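Local coordinates for protein YECBM32 (Yersinia enterocolitica, PDB 2JDA) that binds polygalacturonic acid, the backbone of pectin, as a periplasmic family 32 carbohydrate-binding module with a beta-sandwich fold, at residues T14-D19 with G42-Q47; Q47-K52 with A110-L115; E57-V62 with L103-V108; K72-Y77 with D116-D121. One frame throughout, in Å; residues are numbered along the deposited sequence.

Contact 1 of 4, residues T14-D19 with G42-Q47; sequences TASGYD and GESWVQ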
loop_
_atom_site.group_PDB
_atom_site.type_symbol
_atom_site.label_atom_id
_atom_site.label_comp_id
_atom_site.label_asym_id
_atom_site.label_seq_id
_atom_site.Cartn_x
_atom_site.Cartn_y
_atom_site.Cartn_z
ATOM N N THR A 14 6.156 9.191 1.426
ATOM C CA THR A 14 6.440 9.617 2.793
ATOM C C THR A 14 5.844 8.573 3.717
ATOM O O THR A 14 4.955 7.809 3.333
ATOM C CB THR A 14 5.911 11.019 3.103
ATOM O OG1 THR A 14 4.509 11.080 2.791
ATOM C CG2 THR A 14 6.589 12.061 2.280
ATOM N N ALA A 15 6.269 8.568 4.958
ATOM C CA ALA A 15 5.723 7.632 5.930
ATOM C C ALA A 15 5.821 8.155 7.367
ATOM O O ALA A 15 6.619 9.046 7.677
ATOM C CB ALA A 15 6.405 6.282 5.808
ATOM N N SER A 16 5.031 7.545 8.253
ATOM C CA SER A 16 5.078 7.845 9.653
ATOM C C SER A 16 6.438 7.533 10.266
ATOM O O SER A 16 6.825 8.193 11.228
ATOM C CB SER A 16 4.040 7.006 10.390
ATOM O OG SER A 16 4.183 5.652 10.154
ATOM N N GLY A 17 7.091 6.504 9.753
ATOM C CA GLY A 17 8.342 5.990 10.280
ATOM C C GLY A 17 8.790 4.814 9.473
ATOM O O GLY A 17 8.117 4.448 8.521
ATOM N N TYR A 18 9.958 4.269 9.825
ATOM C CA TYR A 18 10.537 3.180 9.105
ATOM C C TYR A 18 11.643 2.562 9.959
ATOM O O TYR A 18 12.180 3.198 10.859
ATOM C CB TYR A 18 11.137 3.713 7.760
ATOM C CG TYR A 18 12.274 4.704 7.892
ATOM C CD1 TYR A 18 13.603 4.309 7.672
ATOM C CD2 TYR A 18 12.053 6.021 8.220
ATOM C CE1 TYR A 18 14.654 5.179 7.782
ATOM C CE2 TYR A 18 13.108 6.907 8.355
ATOM C CZ TYR A 18 14.399 6.498 8.150
ATOM O OH TYR A 18 15.457 7.408 8.277
ATOM N N ASP A 19 12.054 1.364 9.588
ATOM C CA ASP A 19 13.138 0.634 10.255
ATOM C C ASP A 19 14.433 1.208 9.736
ATOM O O ASP A 19 14.895 0.838 8.669
ATOM C CB ASP A 19 13.035 -0.838 9.979
ATOM C CG ASP A 19 14.068 -1.661 10.683
ATOM O OD1 ASP A 19 15.130 -1.091 11.097
ATOM O OD2 ASP A 19 13.856 -2.897 10.790
ATOM N N GLY A 42 3.940 -0.488 14.944
ATOM C CA GLY A 42 2.780 0.158 15.493
ATOM C C GLY A 42 1.864 0.695 14.420
ATOM O O GLY A 42 2.009 0.339 13.246
ATOM N N GLU A 43 0.891 1.481 14.780
ATOM C CA GLU A 43 -0.013 2.065 13.801
ATOM C C GLU A 43 0.809 3.089 13.042
ATOM O O GLU A 43 1.384 4.018 13.629
ATOM C CB GLU A 43 -1.242 2.700 14.443
ATOM C CG GLU A 43 -2.262 1.689 14.928
ATOM C CD GLU A 43 -3.516 2.367 15.534
ATOM O OE1 GLU A 43 -4.014 3.317 14.872
ATOM O OE2 GLU A 43 -3.970 1.763 16.542
ATOM N N SER A 44 0.850 2.911 11.727
ATOM C CA SER A 44 1.752 3.611 10.850
ATOM C C SER A 44 0.978 4.104 9.612
ATOM O O SER A 44 -0.228 3.801 9.444
ATOM C CB SER A 44 2.866 2.684 10.454
ATOM O OG SER A 44 3.596 2.233 11.571
ATOM N N TRP A 45 1.657 4.803 8.739
ATOM C CA TRP A 45 1.066 5.168 7.450
ATOM C C TRP A 45 2.174 5.336 6.450
ATOM O O TRP A 45 3.301 5.661 6.788
ATOM C CB TRP A 45 0.165 6.434 7.513
ATOM C CG TRP A 45 0.808 7.643 8.064
ATOM C CD1 TRP A 45 0.836 8.027 9.368
ATOM C CD2 TRP A 45 1.686 8.537 7.369
ATOM N NE1 TRP A 45 1.626 9.151 9.509
ATOM C CE2 TRP A 45 2.159 9.475 8.293
ATOM C CE3 TRP A 45 2.088 8.662 6.030
ATOM C CZ2 TRP A 45 3.021 10.503 7.944
ATOM C CZ3 TRP A 45 2.918 9.712 5.683
ATOM C CH2 TRP A 45 3.390 10.613 6.639
ATOM N N VAL A 46 1.834 5.100 5.182
ATOM C CA VAL A 46 2.704 5.354 4.037
ATOM C C VAL A 46 1.861 6.029 2.979
ATOM O O VAL A 46 0.707 5.619 2.732
ATOM C CB VAL A 46 3.383 4.053 3.571
ATOM C CG1 VAL A 46 2.395 2.970 3.118
ATOM C CG2 VAL A 46 4.395 4.368 2.455
ATOM N N GLN A 47 2.407 7.100 2.410
ATOM C CA GLN A 47 1.664 7.986 1.509
ATOM C C GLN A 47 2.382 8.096 0.191
ATOM O O GLN A 47 3.565 8.348 0.137
ATOM C CB GLN A 47 1.480 9.348 2.141
ATOM C CG GLN A 47 0.772 10.381 1.279
ATOM C CD GLN A 47 0.616 11.692 1.999
ATOM O OE1 GLN A 47 -0.052 11.729 3.025
ATOM N NE2 GLN A 47 1.264 12.765 1.499
HETATM O O HOH W 1 3.825 11.290 0.080
HETATM O O HOH W 2 5.367 4.332 12.097
#
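Thr14 and Gln47 form an antiparallel hydrogen-bonded pair. Gln47 N reaches Thr14 O at 2.8 Å, and Thr14 N returns a bond to Gln47 O. One step on, Ala15 and Val46 make a non-hydrogen-bonded pair, and Ser16 N donates to Trp45 O. The strand 10-15 has ended there, yet Ser16 keeps the pairing going through both N and OG. Its OG sits between the backbone N and the carbonyl carbon (chi1 55°), where it accepts a bond from Trp45 N at 3.0 Å. The same oxygen holds a water at 2.6 Å, which donates to Ser44 OG. The Trp45 indole lies flat along the backbone of the edge strand. Ser16 N stands over the ring, and Ser16 CB makes a CH-pi contact 3.6 Å from the centroid of the five-membered ring. Ala15 C lies over the same face, nearer the rim. Thr14 OG1 meets the ring at its edge, 3.6 Å from CZ3. That hydroxyl also packs on Gln47 CB and binds a water that donates to Gln47 O. Ala15 and Val46 point to the other face, where Trp38 touches both. This is the edge pairing of the five-stranded antiparallel sheet in an F5/8 type C (discoidin-like) beta-sandwich.

Contact 2 of 4, residues Q47-K52 with A110-L115; sequences QLELDK and AKYIKL. With GOL (glycerol), chain F.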
loop_
_atom_site.group_PDB
_atom_site.type_symbol
_atom_site.label_atom_id
_atom_site.label_comp_id
_atom_site.label_asym_id
_atom_site.label_seq_id
_atom_site.Cartn_x
_atom_site.Cartn_y
_atom_site.Cartn_z
ATOM N N GLN A 47 2.407 7.100 2.410
ATOM C CA GLN A 47 1.664 7.986 1.509
ATOM C C GLN A 47 2.382 8.096 0.191
ATOM O O GLN A 47 3.565 8.348 0.137
ATOM C CB GLN A 47 1.480 9.348 2.141
ATOM C CG GLN A 47 0.772 10.381 1.279
ATOM C CD GLN A 47 0.616 11.692 1.999
ATOM O OE1 GLN A 47 -0.052 11.729 3.025
ATOM N NE2 GLN A 47 1.264 12.765 1.499
ATOM N N LEU A 48 1.647 7.843 -0.872
ATOM C CA LEU A 48 2.112 7.811 -2.254
ATOM C C LEU A 48 1.609 9.048 -2.952
ATOM O O LEU A 48 0.375 9.290 -2.984
ATOM C CB LEU A 48 1.600 6.571 -2.963
ATOM C CG LEU A 48 1.786 5.273 -2.234
ATOM C CD1 LEU A 48 1.069 4.156 -2.966
ATOM C CD2 LEU A 48 3.236 4.955 -2.005
ATOM N N GLU A 49 2.516 9.859 -3.475
ATOM C CA GLU A 49 2.148 11.026 -4.281
ATOM C C GLU A 49 2.384 10.691 -5.722
ATOM O O GLU A 49 3.469 10.226 -6.085
ATOM C CB GLU A 49 2.992 12.252 -3.891
ATOM C CG GLU A 49 2.670 13.503 -4.712
ATOM C CD GLU A 49 3.533 14.695 -4.347
ATOM O OE1 GLU A 49 4.029 14.756 -3.181
ATOM O OE2 GLU A 49 3.630 15.610 -5.225
ATOM N N LEU A 50 1.341 10.876 -6.531
ATOM C CA LEU A 50 1.405 10.667 -7.981
ATOM C C LEU A 50 1.889 11.944 -8.664
ATOM O O LEU A 50 1.832 13.023 -8.094
ATOM C CB LEU A 50 0.052 10.235 -8.532
ATOM C CG LEU A 50 -0.596 9.053 -7.796
ATOM C CD1 LEU A 50 -1.916 8.700 -8.436
ATOM C CD2 LEU A 50 0.330 7.855 -7.788
ATOM N N ASP A 51 2.241 11.809 -9.936
ATOM C CA ASP A 51 2.732 12.986 -10.681
ATOM C C ASP A 51 1.657 14.059 -10.861
ATOM O O ASP A 51 1.924 15.266 -10.880
ATOM C CB ASP A 51 3.315 12.511 -12.026
ATOM C CG ASP A 51 2.262 11.889 -12.943
ATOM O OD1 ASP A 51 1.570 10.899 -12.552
ATOM O OD2 ASP A 51 2.083 12.345 -14.117
ATOM N N LYS A 52 0.392 13.629 -10.973
ATOM C CA LYS A 52 -0.729 14.535 -11.053
ATOM C C LYS A 52 -2.008 13.863 -10.552
ATOM O O LYS A 52 -2.063 12.626 -10.455
ATOM C CB LYS A 52 -1.000 14.949 -12.515
ATOM C CG LYS A 52 -1.177 13.787 -13.432
ATOM C CD LYS A 52 -1.480 14.180 -14.901
ATOM C CE LYS A 52 -1.337 12.895 -15.693
ATOM N NZ LYS A 52 -2.608 12.089 -15.736
ATOM N N ALA A 110 -7.491 11.072 -7.733
ATOM C CA ALA A 110 -6.610 11.357 -6.601
ATOM C C ALA A 110 -5.220 11.757 -7.086
ATOM O O ALA A 110 -4.788 11.322 -8.154
ATOM C CB ALA A 110 -6.501 10.156 -5.667
ATOM N N LYS A 111 -4.538 12.567 -6.263
ATOM C CA LYS A 111 -3.089 12.785 -6.383
ATOM C C LYS A 111 -2.315 12.014 -5.317
ATOM O O LYS A 111 -1.168 11.739 -5.506
ATOM C CB LYS A 111 -2.754 14.267 -6.297
ATOM C CG LYS A 111 -1.305 14.602 -6.500
ATOM C CD LYS A 111 -1.161 16.106 -6.627
ATOM C CE LYS A 111 0.261 16.550 -6.629
ATOM N NZ LYS A 111 0.307 18.041 -6.700
ATOM N N TYR A 112 -2.969 11.668 -4.210
ATOM C CA TYR A 112 -2.328 10.995 -3.096
ATOM C C TYR A 112 -3.141 9.777 -2.687
ATOM O O TYR A 112 -4.393 9.818 -2.607
ATOM C CB TYR A 112 -2.207 11.871 -1.859
ATOM C CG TYR A 112 -1.488 13.181 -2.094
ATOM C CD1 TYR A 112 -0.130 13.321 -1.859
ATOM C CD2 TYR A 112 -2.184 14.316 -2.480
ATOM C CE1 TYR A 112 0.496 14.538 -2.068
ATOM C CE2 TYR A 112 -1.544 15.528 -2.668
ATOM C CZ TYR A 112 -0.194 15.628 -2.449
ATOM O OH TYR A 112 0.458 16.852 -2.646
ATOM N N ILE A 113 -2.414 8.706 -2.388
ATOM C CA ILE A 113 -2.988 7.496 -1.806
ATOM C C ILE A 113 -2.257 7.260 -0.513
ATOM O O ILE A 113 -1.041 7.175 -0.507
ATOM C CB ILE A 113 -2.869 6.277 -2.772
ATOM C CG1 ILE A 113 -3.650 6.525 -4.094
ATOM C CG2 ILE A 113 -3.292 4.976 -2.066
ATOM C CD1 ILE A 113 -5.142 6.423 -3.921
ATOM N N LYS A 114 -2.985 7.046 0.569
ATOM C CA LYS A 114 -2.372 6.793 1.878
ATOM C C LYS A 114 -2.888 5.504 2.439
ATOM O O LYS A 114 -4.093 5.300 2.488
ATOM C CB LYS A 114 -2.610 7.960 2.821
ATOM C CG LYS A 114 -1.930 7.773 4.209
ATOM C CD LYS A 114 -2.014 9.072 5.028
ATOM C CE LYS A 114 -3.375 9.446 5.566
ATOM N NZ LYS A 114 -3.621 8.990 6.982
ATOM N N LEU A 115 -1.994 4.629 2.887
ATOM C CA LEU A 115 -2.355 3.438 3.626
ATOM C C LEU A 115 -2.047 3.680 5.087
ATOM O O LEU A 115 -0.916 4.020 5.434
ATOM C CB LEU A 115 -1.596 2.198 3.154
ATOM C CG LEU A 115 -2.131 1.525 1.896
ATOM C CD1 LEU A 115 -1.929 2.389 0.719
ATOM C CD2 LEU A 115 -1.432 0.210 1.676
HETATM C C1 GOL F . -0.881 11.248 8.201
HETATM O O1 GOL F . -2.269 11.147 8.311
HETATM C C2 GOL F . -0.352 12.455 7.434
HETATM O O2 GOL F . -0.992 13.699 7.600
HETATM C C3 GOL F . -0.264 12.102 6.004
HETATM O O3 GOL F . 0.446 13.082 5.227
HETATM O O HOH W 3 3.216 16.907 -2.216
HETATM O O HOH W 4 3.028 18.291 -5.051
#
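Glu49 CG is anti to the backbone N (chi1 179°), and Tyr112 CG is anti to the carbonyl carbon (chi1 -56°). The two side chains lie side by side. Glu49 CG comes 3.6 Å from Tyr112 CE1, with the carboxylate and ring planes 54° apart. They form a non-hydrogen-bonded pair between neighbouring strands of the five-stranded antiparallel sheet of the beta-sandwich. Leu48 and Ile113 form the hydrogen-bonded pair beside them; Leu48 N to Ile113 O is 2.8 Å and almost straight. Leu50 N donates to Lys111 O, close to the C=O axis. Lys111 and Tyr112 both face Ser78 on the next strand, a classic beta bulge. Leu48 and Ile113 point to the buried face, and Gln47, Glu49, Tyr112 and Lys114 to the opposite one. Lys111 runs alongside Glu49, but its NZ stays 4.4 Å from Glu49 OE2, beyond a salt bridge. A water bridges these two groups, and a second links Glu49 OE1 to Tyr112 OH. Lys114 NZ has a salt bridge to Asp116 OD1 and a cation-pi contact with Trp84. A glycerol, probably from the crystallisation liquor, bridges Gln47 and Lys114: O3 donates to Gln47 OE1 at 2.6 Å, and O1 accepts a bond from Lys114 NZ at 2.9 Å.

Contact 3 of 4, residues E57-V62 with L103-V108; sequences ENILIV and LTFTPV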
loop_
_atom_site.group_PDB
_atom_site.type_symbol
_atom_site.label_atom_id
_atom_site.label_comp_id
_atom_site.label_asym_id
_atom_site.label_seq_id
_atom_site.Cartn_x
_atom_site.Cartn_y
_atom_site.Cartn_z
ATOM N N GLU A 57 -8.023 3.206 -10.471
ATOM C CA GLU A 57 -8.925 2.069 -10.594
ATOM C C GLU A 57 -8.450 0.819 -9.901
ATOM O O GLU A 57 -9.273 -0.066 -9.643
ATOM C CB GLU A 57 -9.235 1.758 -12.034
ATOM C CG GLU A 57 -8.150 1.311 -12.909
ATOM C CD GLU A 57 -8.699 0.919 -14.264
ATOM O OE1 GLU A 57 -9.262 1.843 -14.922
ATOM O OE2 GLU A 57 -8.635 -0.304 -14.633
ATOM N N ASN A 58 -7.157 0.711 -9.572
ATOM C CA ASN A 58 -6.722 -0.448 -8.794
ATOM C C ASN A 58 -5.449 -0.126 -8.026
ATOM O O ASN A 58 -4.773 0.847 -8.342
ATOM C CB ASN A 58 -6.589 -1.724 -9.620
ATOM C CG ASN A 58 -5.382 -1.812 -10.443
ATOM O OD1 ASN A 58 -4.271 -1.616 -9.957
ATOM N ND2 ASN A 58 -5.566 -2.133 -11.732
ATOM N N ILE A 59 -5.183 -0.929 -7.011
ATOM C CA ILE A 59 -3.919 -0.889 -6.285
ATOM C C ILE A 59 -3.404 -2.320 -6.204
ATOM O O ILE A 59 -4.103 -3.216 -5.746
ATOM C CB ILE A 59 -4.115 -0.290 -4.890
ATOM C CG1 ILE A 59 -4.549 1.173 -4.970
ATOM C CG2 ILE A 59 -2.847 -0.474 -4.071
ATOM C CD1 ILE A 59 -5.263 1.732 -3.707
ATOM N N LEU A 60 -2.161 -2.512 -6.612
ATOM C CA LEU A 60 -1.423 -3.754 -6.400
ATOM C C LEU A 60 -0.681 -3.630 -5.063
ATOM O O LEU A 60 0.068 -2.685 -4.872
ATOM C CB LEU A 60 -0.427 -3.979 -7.537
ATOM C CG LEU A 60 0.577 -5.136 -7.295
ATOM C CD1 LEU A 60 -0.072 -6.486 -7.372
ATOM C CD2 LEU A 60 1.734 -5.063 -8.283
ATOM N N ILE A 61 -0.880 -4.574 -4.166
ATOM C CA ILE A 61 -0.175 -4.648 -2.895
ATOM C C ILE A 61 0.528 -5.990 -2.776
ATOM O O ILE A 61 -0.043 -7.046 -3.029
ATOM C CB ILE A 61 -1.096 -4.310 -1.689
ATOM C CG1 ILE A 61 -0.247 -4.204 -0.429
ATOM C CG2 ILE A 61 -2.251 -5.302 -1.535
ATOM C CD1 ILE A 61 -1.003 -3.678 0.772
ATOM N N VAL A 62 1.814 -5.913 -2.426
ATOM C CA VAL A 62 2.689 -7.072 -2.276
ATOM C C VAL A 62 3.241 -7.028 -0.842
ATOM O O VAL A 62 4.312 -6.479 -0.599
ATOM C CB VAL A 62 3.790 -7.064 -3.343
ATOM C CG1 VAL A 62 4.613 -8.373 -3.250
ATOM C CG2 VAL A 62 3.216 -6.835 -4.760
ATOM N N LEU A 103 -6.283 -4.976 -5.814
ATOM C CA LEU A 103 -7.452 -4.426 -5.134
ATOM C C LEU A 103 -8.176 -3.514 -6.067
ATOM O O LEU A 103 -7.549 -2.627 -6.663
ATOM C CB LEU A 103 -7.023 -3.650 -3.873
ATOM C CG LEU A 103 -6.069 -4.374 -2.920
ATOM C CD1 LEU A 103 -5.744 -3.451 -1.775
ATOM C CD2 LEU A 103 -6.596 -5.705 -2.473
ATOM N N THR A 104 -9.493 -3.672 -6.149
ATOM C CA THR A 104 -10.318 -2.834 -7.051
ATOM C C THR A 104 -11.455 -2.181 -6.281
ATOM O O THR A 104 -11.809 -2.608 -5.201
ATOM C CB THR A 104 -10.857 -3.640 -8.237
ATOM O OG1 THR A 104 -11.710 -4.682 -7.765
ATOM C CG2 THR A 104 -9.754 -4.289 -9.020
ATOM N N PHE A 105 -12.043 -1.155 -6.889
ATOM C CA PHE A 105 -12.954 -0.271 -6.209
ATOM C C PHE A 105 -13.525 0.665 -7.271
ATOM O O PHE A 105 -12.995 0.793 -8.384
ATOM C CB PHE A 105 -12.253 0.545 -5.115
ATOM C CG PHE A 105 -10.864 0.978 -5.497
ATOM C CD1 PHE A 105 -10.660 2.088 -6.284
ATOM C CD2 PHE A 105 -9.766 0.233 -5.118
ATOM C CE1 PHE A 105 -9.368 2.473 -6.652
ATOM C CE2 PHE A 105 -8.511 0.574 -5.488
ATOM C CZ PHE A 105 -8.293 1.704 -6.271
ATOM N N THR A 106 -14.627 1.299 -6.934
ATOM C CA THR A 106 -15.192 2.357 -7.785
ATOM C C THR A 106 -14.074 3.364 -8.087
ATOM O O THR A 106 -13.464 3.899 -7.125
ATOM C CB THR A 106 -16.303 3.074 -7.037
ATOM O OG1 THR A 106 -17.448 2.207 -6.924
ATOM C CG2 THR A 106 -16.768 4.281 -7.811
ATOM N N PRO A 107 -13.796 3.661 -9.341
ATOM C CA PRO A 107 -12.720 4.607 -9.626
ATOM C C PRO A 107 -12.937 5.961 -9.030
ATOM O O PRO A 107 -14.023 6.489 -8.983
ATOM C CB PRO A 107 -12.674 4.650 -11.146
ATOM C CG PRO A 107 -13.228 3.299 -11.548
ATOM C CD PRO A 107 -14.261 2.976 -10.566
ATOM N N VAL A 108 -11.809 6.536 -8.585
ATOM C CA VAL A 108 -11.749 7.863 -7.978
ATOM C C VAL A 108 -10.673 8.679 -8.667
ATOM O O VAL A 108 -9.849 8.150 -9.396
ATOM C CB VAL A 108 -11.446 7.787 -6.456
ATOM C CG1 VAL A 108 -12.478 6.927 -5.738
ATOM C CG2 VAL A 108 -10.053 7.279 -6.180
HETATM O O HOH W 5 -11.799 -0.471 -10.443
#
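Phe105 reaches back from strand 101-105 to the backbone of Glu57 and Asn58. Its CB carries CG between the backbone N and the carbonyl carbon (chi1 38°). From there the ring extends to the neighbouring strand. CE1 lies 3.8 Å from Glu57 C, and Glu57 O stands above one face of the ring, toward the rim. At the tip, CZ meets Asn58 N at 3.6 Å. CE2, across the ring from CE1, touches Ile59 CD1 at 3.9 Å, and the two side chains cross at about a right angle. A water donates to both Glu57 O and Phe105 O, bridging them beside the corner at Thr106. Ile59 and Leu103 form an antiparallel hydrogen-bonded pair, with Leu103 N to Ile59 O at 2.8 Å and Ile59 N to Leu103 O at 2.9 Å. The ladder runs on to Ile61 and Glu101. Leu103 CD1 packs on Ile61 CG2 at 4.0 Å. Beyond Phe105 the chain turns that corner, and Pro107 CG comes near Glu57 CB. The side-chain OD1 of Asn58 accepts a hydrogen bond from Ser135 N. Ile59 and Leu103 also touch Ile75 of the other sheet. The contact therefore pairs strand 53-63 with strand 101-105, with Pro107 beyond the corner also meeting Glu57. It fills the interior between the sheets with hydrocarbon, while water serves the carbonyls at the corner.

Contact 4 of 4, residues K72-Y77 with D116-D121; sequences KFSIFY and DTFGTD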
loop_
_atom_site.group_PDB
_atom_site.type_symbol
_atom_site.label_atom_id
_atom_site.label_comp_id
_atom_site.label_asym_id
_atom_site.label_seq_id
_atom_site.Cartn_x
_atom_site.Cartn_y
_atom_site.Cartn_z
ATOM N N LYS A 72 -3.073 -5.744 8.419
ATOM C CA LYS A 72 -4.290 -5.008 8.652
ATOM C C LYS A 72 -4.048 -3.585 8.188
ATOM O O LYS A 72 -3.040 -2.971 8.583
ATOM C CB LYS A 72 -4.646 -5.011 10.120
ATOM C CG LYS A 72 -4.758 -6.363 10.716
ATOM C CD LYS A 72 -5.042 -6.294 12.216
ATOM C CE LYS A 72 -4.481 -7.486 13.003
ATOM N NZ LYS A 72 -3.892 -6.861 14.245
ATOM N N PHE A 73 -4.948 -3.026 7.376
ATOM C CA PHE A 73 -4.770 -1.700 6.840
ATOM C C PHE A 73 -6.033 -1.077 6.322
ATOM O O PHE A 73 -7.027 -1.761 6.111
ATOM C CB PHE A 73 -3.703 -1.721 5.722
ATOM C CG PHE A 73 -4.122 -2.439 4.447
ATOM C CD1 PHE A 73 -4.372 -1.726 3.268
ATOM C CD2 PHE A 73 -4.286 -3.809 4.399
ATOM C CE1 PHE A 73 -4.776 -2.372 2.157
ATOM C CE2 PHE A 73 -4.711 -4.450 3.263
ATOM C CZ PHE A 73 -4.921 -3.705 2.117
ATOM N N SER A 74 -5.953 0.232 6.095
ATOM C CA SER A 74 -6.975 1.057 5.483
ATOM C C SER A 74 -6.373 1.872 4.358
ATOM O O SER A 74 -5.194 2.158 4.398
ATOM C CB SER A 74 -7.644 1.990 6.518
ATOM O OG SER A 74 -8.255 1.230 7.536
ATOM N N ILE A 75 -7.173 2.218 3.353
ATOM C CA ILE A 75 -6.685 3.004 2.202
ATOM C C ILE A 75 -7.524 4.220 2.029
ATOM O O ILE A 75 -8.757 4.129 2.046
ATOM C CB ILE A 75 -6.750 2.241 0.869
ATOM C CG1 ILE A 75 -6.123 0.882 0.971
ATOM C CG2 ILE A 75 -6.071 3.018 -0.232
ATOM C CD1 ILE A 75 -6.396 -0.001 -0.226
ATOM N N PHE A 76 -6.855 5.355 1.848
ATOM C CA PHE A 76 -7.461 6.666 1.704
ATOM C C PHE A 76 -6.932 7.353 0.456
ATOM O O PHE A 76 -5.816 7.054 -0.001
ATOM C CB PHE A 76 -7.207 7.566 2.927
ATOM C CG PHE A 76 -7.762 7.014 4.181
ATOM C CD1 PHE A 76 -9.049 7.345 4.590
ATOM C CD2 PHE A 76 -7.039 6.100 4.933
ATOM C CE1 PHE A 76 -9.570 6.784 5.773
ATOM C CE2 PHE A 76 -7.553 5.553 6.085
ATOM C CZ PHE A 76 -8.844 5.885 6.473
ATOM N N TYR A 77 -7.744 8.249 -0.085
ATOM C CA TYR A 77 -7.311 9.047 -1.220
ATOM C C TYR A 77 -7.607 10.524 -0.991
ATOM O O TYR A 77 -8.475 10.917 -0.215
ATOM C CB TYR A 77 -7.943 8.575 -2.534
ATOM C CG TYR A 77 -9.453 8.760 -2.636
ATOM C CD1 TYR A 77 -9.996 9.846 -3.317
ATOM C CD2 TYR A 77 -10.330 7.865 -2.034
ATOM C CE1 TYR A 77 -11.417 10.003 -3.409
ATOM C CE2 TYR A 77 -11.721 8.037 -2.111
ATOM C CZ TYR A 77 -12.250 9.087 -2.822
ATOM O OH TYR A 77 -13.645 9.220 -2.865
ATOM N N ASP A 116 -3.059 3.538 5.939
ATOM C CA ASP A 116 -2.868 3.533 7.381
ATOM C C ASP A 116 -2.790 2.048 7.745
ATOM O O ASP A 116 -3.672 1.262 7.366
ATOM C CB ASP A 116 -4.024 4.195 8.114
ATOM C CG ASP A 116 -4.175 5.679 7.817
ATOM O OD1 ASP A 116 -3.239 6.331 7.219
ATOM O OD2 ASP A 116 -5.252 6.271 8.129
ATOM N N THR A 117 -1.741 1.637 8.439
ATOM C CA THR A 117 -1.466 0.219 8.663
ATOM C C THR A 117 -1.439 -0.054 10.163
ATOM O O THR A 117 -1.076 0.796 10.972
ATOM C CB THR A 117 -0.146 -0.227 8.012
ATOM O OG1 THR A 117 0.958 0.461 8.600
ATOM C CG2 THR A 117 -0.115 0.119 6.529
ATOM N N PHE A 118 -1.807 -1.281 10.518
ATOM C CA PHE A 118 -2.052 -1.657 11.918
ATOM C C PHE A 118 -1.284 -2.896 12.343
ATOM O O PHE A 118 -1.650 -3.518 13.370
ATOM C CB PHE A 118 -3.562 -1.850 12.160
ATOM C CG PHE A 118 -4.395 -0.689 11.716
ATOM C CD1 PHE A 118 -4.579 0.397 12.516
ATOM C CD2 PHE A 118 -4.969 -0.656 10.468
ATOM C CE1 PHE A 118 -5.295 1.497 12.067
ATOM C CE2 PHE A 118 -5.720 0.454 10.027
ATOM C CZ PHE A 118 -5.831 1.516 10.812
ATOM N N GLY A 119 -0.212 -3.251 11.606
ATOM C CA GLY A 119 0.551 -4.454 11.885
ATOM C C GLY A 119 -0.112 -5.668 11.319
ATOM O O GLY A 119 -1.038 -5.576 10.510
ATOM N N THR A 120 0.365 -6.839 11.754
ATOM C CA THR A 120 -0.179 -8.092 11.265
ATOM C C THR A 120 -0.770 -8.875 12.420
ATOM O O THR A 120 -0.832 -8.413 13.597
ATOM C CB THR A 120 0.872 -8.940 10.564
ATOM O OG1 THR A 120 1.864 -9.439 11.522
ATOM C CG2 THR A 120 1.624 -8.183 9.536
ATOM N N ASP A 121 -1.272 -10.069 12.052
ATOM C CA ASP A 121 -1.731 -11.050 13.047
ATOM C C ASP A 121 -0.617 -11.751 13.786
ATOM O O ASP A 121 -0.911 -12.543 14.696
ATOM C CB ASP A 121 -2.705 -12.040 12.380
ATOM C CG ASP A 121 -2.107 -12.803 11.178
ATOM O OD1 ASP A 121 -1.075 -12.397 10.577
ATOM O OD2 ASP A 121 -2.627 -13.881 10.750
HETATM O O HOH W 6 -1.173 -5.936 14.701
#
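Lys72 and Phe118 begin a ladder of backbone hydrogen bonds. Phe118 N donates to Lys72 O at 2.8 Å, and Lys72 N reaches Gly119 O in a nearly straight bond of 2.9 Å. Ser74 and Asp116 form an antiparallel hydrogen-bonded pair; Ser74 N to Asp116 O is 2.8 Å. Between them lies the non-hydrogen-bonded pair Phe73 and Thr117, whose CB and CG2 touch. The polar side chains add to this. Lys72 NZ makes a weak bond to Thr120 O, and a water joins NZ to Phe118 O and Thr120 O. Ser74 OG is hydrogen-bonded to Gly90 N on the next strand. Two rings take part: Phe118 at Ser74 and Phe76 at Asp116. Phe118 CG is anti to the carbonyl carbon (chi1 -52°), which turns it beside the backbone N, and the ring edge meets Ser74 OG 3.6 Å from CE2. Asp116 OD2, the oxygen farther from Lys114, comes 3.2 Å from Phe76 CE2, with the ring and carboxylate planes 37° apart. Phe73 lies on the opposite face, against Leu115 and Leu91. Such a ladder, with Ser74 and Asp116 on one face and Phe73 and Thr117 on the other, belongs to the middle of the five-stranded sheet in this discoidin-like beta-sandwich.

Contacts 1, 2 and 4 belong to one antiparallel sheet, in the order 10-15, 44-50, 112-120, 71-78. Contacts 1 and 2 share Gln47, and Val46 O lies 2.9 Å from Leu115 N, a probable hydrogen bond. Contacts 1 and 4 meet where Ser44 O is 2.8 Å from Thr117 N. Contact 3 lies in the opposing sheet, nested in the chain loop closed by contact 2. It packs on contact 2 through Ile59 CD1 and Ile113 CG2, and on contact 4 through Ile59 CD1 and Ile75 CG2, 3.8 Å apart. The calcium ion is about 11 Å from the side chains of Val46, Leu48 and Ile61; none of its ligands (Asn28, Asp31, Asp33, Thr36, Asn129, Glu130) belongs to the four contacts.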